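Local coordinates for protein FkbI (Streptomyces hygroscopicus, PDB 1R2J) that binds FAD and probably oxidises an acyl-ACP intermediate on the way to the methoxymalonyl extender unit of the polyketide FK520, at residues L39-A44 with G48-G53. Residues are numbered along the deposited sequence; the frame is centred on the assembly and turned at random.
Sequences LCAEVA and GGLGLG
L52 presents its backbone N-H to the carbonyl of A41, the straightest of three backbone bonds across the contact (N to O 2.8 Å, 166° at the hydrogen). Two more amides of 48-53 are donors to 39-44: G51 N lies 2.7 Å from V43 O, and G49 N reaches A44 O from above the carbonyl plane, bent to 138° at its hydrogen. G49 CA also makes a CH···O contact of 3.1 Å with V43 O. The carbonyl oxygens of V43 and A44 occupy the side of G49 where a side chain would start. V43 turns CG1 anti to its own backbone N, which sets that methyl beside G49 CA. A water accepts from L50 N and makes a weak bond to C40 O, the oxygen that also closes the type I turn C40-V43.

E42 can be followed outward from its backbone. CB skirts L52 O; with CG anti to the carbonyl carbon and beside the backbone N (chi1 -75°), CG comes to 3.3 Å from the same L52 O. The extended chain beyond carries the carboxylate to other partners, OE1 in a salt bridge with K227 and OE2 in a hydrogen bond from N57. A41, inside the turn, meets L52 CD2 through its CB at 3.7 Å, an apolar touch.

With G53 as N-cap of helix 54-67, the arrangement is a compact, glycine-rich connection between helices 27-35 and 54-67, a surface loop in the N-terminal domain of the acyl-CoA dehydrogenase fold.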
loop_
_atom_site.group_PDB
_atom_site.type_symbol
_atom_site.label_atom_id
_atom_site.label_comp_id
_atom_site.label_asym_id
_atom_site.label_seq_id
_atom_site.Cartn_x
_atom_site.Cartn_y
_atom_site.Cartn_z
ATOM N N LEU A 39 -1.158 -5.958 -9.757
ATOM C CA LEU A 39 -1.799 -5.080 -8.771
ATOM C C LEU A 39 -2.793 -5.900 -7.957
ATOM O O LEU A 39 -3.278 -5.453 -6.924
ATOM C CB LEU A 39 -2.558 -3.934 -9.456
ATOM C CG LEU A 39 -1.782 -2.742 -10.023
ATOM C CD1 LEU A 39 -0.693 -3.203 -10.975
ATOM C CD2 LEU A 39 -2.754 -1.833 -10.725
ATOM N N CYS A 40 -3.060 -7.109 -8.446
ATOM C CA CYS A 40 -4.001 -8.059 -7.858
ATOM C C CYS A 40 -3.450 -9.475 -7.940
ATOM O O CYS A 40 -4.187 -10.437 -7.724
ATOM C CB CYS A 40 -5.286 -8.055 -8.681
ATOM S SG CYS A 40 -6.750 -7.559 -7.849
ATOM N N ALA A 41 -2.168 -9.592 -8.272
ATOM C CA ALA A 41 -1.514 -10.878 -8.479
ATOM C C ALA A 41 -1.888 -12.079 -7.609
ATOM O O ALA A 41 -1.888 -13.204 -8.102
ATOM C CB ALA A 41 0.003 -10.687 -8.470
ATOM N N GLU A 42 -2.210 -11.863 -6.336
ATOM C CA GLU A 42 -2.545 -12.981 -5.456
ATOM C C GLU A 42 -3.961 -13.535 -5.610
ATOM O O GLU A 42 -4.296 -14.567 -5.024
ATOM C CB GLU A 42 -2.283 -12.597 -3.996
ATOM C CG GLU A 42 -0.802 -12.585 -3.646
ATOM C CD GLU A 42 -0.517 -12.052 -2.255
ATOM O OE1 GLU A 42 -1.208 -12.467 -1.302
ATOM O OE2 GLU A 42 0.407 -11.220 -2.116
ATOM N N VAL A 43 -4.789 -12.862 -6.400
ATOM C CA VAL A 43 -6.152 -13.338 -6.614
ATOM C C VAL A 43 -6.118 -14.678 -7.346
ATOM O O VAL A 43 -5.388 -14.847 -8.327
ATOM C CB VAL A 43 -6.986 -12.309 -7.416
ATOM C CG1 VAL A 43 -8.321 -12.915 -7.849
ATOM C CG2 VAL A 43 -7.234 -11.085 -6.550
ATOM N N ALA A 44 -6.901 -15.627 -6.840
ATOM C CA ALA A 44 -6.987 -16.969 -7.402
ATOM C C ALA A 44 -7.379 -16.956 -8.875
ATOM O O ALA A 44 -8.069 -16.048 -9.337
ATOM C CB ALA A 44 -7.984 -17.799 -6.597
ATOM N N GLY A 48 -10.119 -15.249 -12.277
ATOM C CA GLY A 48 -9.375 -14.579 -13.326
ATOM C C GLY A 48 -8.089 -13.957 -12.822
ATOM O O GLY A 48 -7.463 -13.158 -13.516
ATOM N N GLY A 49 -7.691 -14.321 -11.609
ATOM C CA GLY A 49 -6.471 -13.777 -11.039
ATOM C C GLY A 49 -5.244 -14.552 -11.478
ATOM O O GLY A 49 -5.354 -15.598 -12.124
ATOM N N LEU A 50 -4.071 -14.040 -11.123
ATOM C CA LEU A 50 -2.810 -14.678 -11.480
ATOM C C LEU A 50 -2.436 -15.784 -10.511
ATOM O O LEU A 50 -1.571 -16.603 -10.806
ATOM C CB LEU A 50 -1.688 -13.635 -11.533
ATOM C CG LEU A 50 -1.470 -12.931 -12.877
ATOM C CD1 LEU A 50 -2.796 -12.424 -13.427
ATOM C CD2 LEU A 50 -0.473 -11.794 -12.704
ATOM N N GLY A 51 -3.076 -15.797 -9.348
ATOM C CA GLY A 51 -2.790 -16.822 -8.356
ATOM C C GLY A 51 -1.350 -16.871 -7.873
ATOM O O GLY A 51 -0.826 -17.947 -7.576
ATOM N N LEU A 52 -0.691 -15.722 -7.789
ATOM C CA LEU A 52 0.690 -15.713 -7.320
ATOM C C LEU A 52 0.779 -15.887 -5.804
ATOM O O LEU A 52 -0.134 -15.504 -5.068
ATOM C CB LEU A 52 1.390 -14.413 -7.744
ATOM C CG LEU A 52 2.134 -14.467 -9.088
ATOM C CD1 LEU A 52 1.211 -14.998 -10.167
ATOM C CD2 LEU A 52 2.671 -13.081 -9.448
ATOM N N GLY A 53 1.877 -16.485 -5.348
ATOM C CA GLY A 53 2.089 -16.676 -3.924
ATOM C C GLY A 53 2.596 -15.370 -3.331
ATOM O O GLY A 53 2.806 -14.415 -4.066
HETATM O O HOH W 1 -4.620 -11.316 -10.272
#